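Local coordinates for protein beta-hydroxyacid dehydrogenase, 3-hydroxyisobutyrate dehydrogenase (Saccharomonospora xinjiangensis XJ-54, PDB 6GRL) that probably uses NADPH to reduce imines, acting as an S-selective imine reductase linked to reductive amination, at residues Val172-His175 / Gly176-Ala179; Ala272-Met275 / Arg276-Lys279. All coordinates share one frame; numbering follows the deposited sequence. Where two conformers were deposited one is given.

Contact 1 of 2, residues Val172-His175 / Gly176-Ala179; sequences VAYH and GEDA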
loop_
_atom_site.group_PDB
_atom_site.type_symbol
_atom_site.label_atom_id
_atom_site.label_comp_id
_atom_site.label_asym_id
_atom_site.label_seq_id
_atom_site.Cartn_x
_atom_site.Cartn_y
_atom_site.Cartn_z
ATOM N N VAL A 172 -2.508 2.477 -12.113
ATOM C CA VAL A 172 -1.772 3.569 -11.482
ATOM C C VAL A 172 -2.754 4.606 -10.947
ATOM O O VAL A 172 -3.746 4.934 -11.608
ATOM C CB VAL A 172 -0.780 4.210 -12.478
ATOM C CG1 VAL A 172 -0.274 5.542 -11.964
ATOM C CG2 VAL A 172 0.383 3.267 -12.749
ATOM N N ALA A 173 -2.474 5.126 -9.748
ATOM C CA ALA A 173 -3.303 6.140 -9.114
ATOM C C ALA A 173 -2.395 7.147 -8.424
ATOM O O ALA A 173 -1.370 6.776 -7.846
ATOM C CB ALA A 173 -4.280 5.526 -8.105
ATOM N N TYR A 174 -2.771 8.421 -8.498
ATOM C CA TYR A 174 -2.016 9.509 -7.891
ATOM C C TYR A 174 -2.726 9.984 -6.631
ATOM O O TYR A 174 -3.949 10.153 -6.622
ATOM C CB TYR A 174 -1.856 10.670 -8.877
ATOM C CG TYR A 174 -1.071 11.849 -8.347
ATOM C CD1 TYR A 174 0.308 11.782 -8.196
ATOM C CD2 TYR A 174 -1.711 13.036 -8.013
ATOM C CE1 TYR A 174 1.028 12.863 -7.717
ATOM C CE2 TYR A 174 -1.000 14.121 -7.534
ATOM C CZ TYR A 174 0.368 14.029 -7.389
ATOM O OH TYR A 174 1.078 15.108 -6.913
ATOM N N HIS A 175 -1.952 10.205 -5.564
ATOM C CA HIS A 175 -2.532 10.487 -4.259
ATOM C C HIS A 175 -2.291 11.900 -3.746
ATOM O O HIS A 175 -2.990 12.322 -2.819
ATOM C CB HIS A 175 -2.010 9.483 -3.221
ATOM C CG HIS A 175 -2.739 8.175 -3.235
ATOM N ND1 HIS A 175 -2.336 7.105 -4.006
ATOM C CD2 HIS A 175 -3.857 7.771 -2.587
ATOM C CE1 HIS A 175 -3.168 6.096 -3.825
ATOM N NE2 HIS A 175 -4.100 6.473 -2.968
ATOM N N GLY A 176 -1.345 12.636 -4.303
ATOM C CA GLY A 176 -1.170 14.022 -3.915
ATOM C C GLY A 176 0.285 14.440 -3.975
ATOM O O GLY A 176 1.176 13.654 -4.288
ATOM N N GLU A 177 0.502 15.718 -3.648
ATOM C CA GLU A 177 1.832 16.311 -3.744
ATOM C C GLU A 177 2.752 15.835 -2.628
ATOM O O GLU A 177 3.962 15.698 -2.843
ATOM C CB GLU A 177 1.728 17.835 -3.721
ATOM C CG GLU A 177 0.873 18.422 -4.831
ATOM C CD GLU A 177 1.678 18.750 -6.071
ATOM O OE1 GLU A 177 2.920 18.623 -6.025
ATOM O OE2 GLU A 177 1.071 19.141 -7.090
ATOM N N ASP A 178 2.208 15.603 -1.436
ATOM C CA ASP A 178 2.996 15.085 -0.325
ATOM C C ASP A 178 3.641 13.765 -0.724
ATOM O O ASP A 178 2.946 12.776 -0.974
ATOM C CB ASP A 178 2.100 14.910 0.903
ATOM C CG ASP A 178 2.849 14.404 2.129
ATOM O OD1 ASP A 178 4.080 14.200 2.067
ATOM O OD2 ASP A 178 2.191 14.207 3.173
ATOM N N ALA A 179 4.974 13.756 -0.783
ATOM C CA ALA A 179 5.697 12.590 -1.277
ATOM C C ALA A 179 5.441 11.340 -0.446
ATOM O O ALA A 179 5.618 10.230 -0.957
ATOM C CB ALA A 179 7.198 12.881 -1.324
#
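The phenol ring of Tyr174 folds forward along the chain and lies over the peptide of Gly176, two residues on. With CG trans to the backbone N (chi1 -179°), the ring is carried past His175 instead of back over the strand. Gly176 N sits beneath one ring face, displaced toward the rim, 3.6 Å from CE2; Gly176 CA is just as near to CE2. Further out, CZ approaches Gly176 O at 3.2 Å. The contact is thus mainly an aromatic face laid on a peptide. Gly176 itself has a positive phi of 147°, a conformation in which a side chain would run into the carbonyl O of His175, so the extended backbone at Gly176, under the ring, depends on the lack of one.

The phenol oxygen lies over the Gly176 carbonyl group, on the Glu177 side. Tyr174 OH is 3.0 Å from Gly176 O and 3.8 Å from Glu177 CD. Glu177 bends at chi2, and its OE2 forms a salt bridge with Arg156, whose side chain also touches Tyr174. Asp178 turns to the following helix instead: its OD1 accepts from Gly180 N and pairs with Arg118.

With an alanine in place of Tyr174, the Gly176 peptide would probably lose the ring lying on it, and Phe159 would lose the tyrosine ring it meets.

The stretch forms the exit from the last strand of the Rossmann-type sheet. Backbone hydrogen bonds join Ala173 and His175 to strand 149-154, while Val172 and Tyr174 meet Phe159 of helix 156-166. His175 touches Leu181 and Glu185, at the start of helix 181-209, to which this loop leads.

Contact 2 of 2, residues Ala272-Met275 / Arg276-Lys279; sequences AVRM and REVK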
loop_
_atom_site.group_PDB
_atom_site.type_symbol
_atom_site.label_atom_id
_atom_site.label_comp_id
_atom_site.label_asym_id
_atom_site.label_seq_id
_atom_site.Cartn_x
_atom_site.Cartn_y
_atom_site.Cartn_z
ATOM N N ALA A 272 -11.547 -10.841 24.184
ATOM C CA ALA A 272 -12.602 -9.908 23.805
ATOM C C ALA A 272 -12.079 -8.478 23.846
ATOM O O ALA A 272 -12.771 -7.559 24.297
ATOM C CB ALA A 272 -13.829 -10.056 24.709
ATOM N N VAL A 273 -10.850 -8.274 23.366
ATOM C CA VAL A 273 -10.211 -6.965 23.479
ATOM C C VAL A 273 -10.941 -5.933 22.625
ATOM O O VAL A 273 -11.297 -4.850 23.105
ATOM C CB VAL A 273 -8.722 -7.061 23.101
ATOM C CG1 VAL A 273 -8.124 -5.670 22.940
ATOM C CG2 VAL A 273 -7.963 -7.851 24.156
ATOM N N ARG A 274 -11.173 -6.248 21.349
ATOM C CA ARG A 274 -11.847 -5.292 20.474
ATOM C C ARG A 274 -13.329 -5.176 20.813
ATOM O O ARG A 274 -13.907 -4.088 20.722
ATOM C CB ARG A 274 -11.665 -5.689 19.009
ATOM C CG ARG A 274 -10.318 -5.305 18.411
ATOM C CD ARG A 274 -10.017 -3.818 18.551
ATOM N NE ARG A 274 -9.080 -3.370 17.522
ATOM C CZ ARG A 274 -8.179 -2.408 17.689
ATOM N NH1 ARG A 274 -8.076 -1.781 18.853
ATOM N NH2 ARG A 274 -7.369 -2.080 16.692
ATOM N N MET A 275 -13.964 -6.285 21.199
ATOM C CA MET A 275 -15.384 -6.233 21.534
ATOM C C MET A 275 -15.624 -5.369 22.766
ATOM O O MET A 275 -16.562 -4.562 22.795
ATOM C CB MET A 275 -15.930 -7.646 21.741
ATOM C CG MET A 275 -15.792 -8.546 20.515
ATOM S SD MET A 275 -16.688 -7.947 19.064
ATOM C CE MET A 275 -15.365 -7.231 18.091
ATOM N N ARG A 276 -14.780 -5.513 23.791
ATOM C CA ARG A 276 -14.894 -4.656 24.966
ATOM C C ARG A 276 -14.553 -3.209 24.637
ATOM O O ARG A 276 -15.151 -2.288 25.204
ATOM C CB ARG A 276 -13.991 -5.171 26.087
ATOM C CG ARG A 276 -14.563 -6.363 26.833
ATOM C CD ARG A 276 -13.759 -6.691 28.081
ATOM N NE ARG A 276 -14.427 -7.700 28.900
ATOM C CZ ARG A 276 -15.305 -7.426 29.862
ATOM N NH1 ARG A 276 -15.628 -6.168 30.133
ATOM N NH2 ARG A 276 -15.862 -8.411 30.552
ATOM N N GLU A 277 -13.601 -2.989 23.728
ATOM C CA GLU A 277 -13.260 -1.626 23.332
ATOM C C GLU A 277 -14.424 -0.956 22.612
ATOM O O GLU A 277 -14.734 0.212 22.876
ATOM C CB GLU A 277 -12.010 -1.636 22.451
ATOM C CG GLU A 277 -11.686 -0.298 21.810
ATOM C CD GLU A 277 -10.665 -0.421 20.696
ATOM O OE1 GLU A 277 -9.542 -0.895 20.967
ATOM O OE2 GLU A 277 -10.983 -0.043 19.550
ATOM N N VAL A 278 -15.082 -1.681 21.704
ATOM C CA VAL A 278 -16.220 -1.121 20.981
ATOM C C VAL A 278 -17.367 -0.823 21.940
ATOM O O VAL A 278 -18.035 0.213 21.829
ATOM C CB VAL A 278 -16.656 -2.078 19.856
ATOM C CG1 VAL A 278 -17.975 -1.629 19.255
ATOM C CG2 VAL A 278 -15.585 -2.154 18.785
ATOM N N LYS A 279 -17.605 -1.720 22.901
ATOM C CA LYS A 279 -18.685 -1.506 23.861
ATOM C C LYS A 279 -18.445 -0.254 24.695
ATOM O O LYS A 279 -19.377 0.518 24.951
ATOM C CB LYS A 279 -18.833 -2.733 24.762
ATOM C CG LYS A 279 -19.830 -2.563 25.898
ATOM C CD LYS A 279 -21.247 -2.391 25.379
ATOM C CE LYS A 279 -22.273 -2.742 26.450
ATOM N NZ LYS A 279 -22.156 -1.882 27.659
#
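Two backbone bonds of 2.9 Å lead this first part of the helix, Arg276 N to Ala272 O and Val278 N to Arg274 O, both nearly straight at 161°. Ala272 O is also approached by the aliphatic start of Arg276, whose CG lies 3.3 Å away; Arg274 O is likewise flanked by Val278 CG2, at 3.2 Å. Glu277 N bonds to Val273 O and Lys279 N to Met275 O, continuing the i to i+4 pattern.

On the surface side, Arg274 and Glu277 run side by side in the same direction. In one conformer of Glu277, Arg274 NH1 meets Glu277 OE1 at 2.7 Å in a salt bridge that may not be permanent and whose hydrogen bond is weak, bent to 130°. The carboxylate oxygen comes to the guanidinium edge near its plane, but the two flat groups are turned 70° apart, and OE1 alone is within bonding distance of NH1, OE2 staying at 3.5 Å. Glu277 reaches outward with CG trans to N (chi1 171°), while Arg274 bends at chi2 to meet it. Arg274 NH2 has a second acid partner in Glu195, and Arg276 and Lys279 pair with Glu266 and Asp283.

Met275 packs against Met258 and Arg265 of helix 251-267. Val273 N hydrogen-bonds to Glu271 OE1. This is the first turn of an α-helix, Ala272 at the N-cap position, with an i to i+3 salt bridge, within the helical C-terminal domain.

Overall arrangement
Contact 1 and contact 2 belong to different halves of the chain, their centres about 35 Å apart and their nearest atoms about 22 Å apart. Contact 1 is partly buried at the edge strand of the nucleotide-binding-type sheet, whereas contact 2 lies on the surface of the helical domain. An aromatic ring laid on a glycine peptide dominates the first; repeating backbone bonds and paired charges dominate the second. Helix 181-209 relates them: His175 touches its beginning, and Arg274 forms a salt bridge with Glu195 further along it. Acid-arginine pairs occur at both, but only contact 2 has one between its own two segments, in one conformer of Glu277.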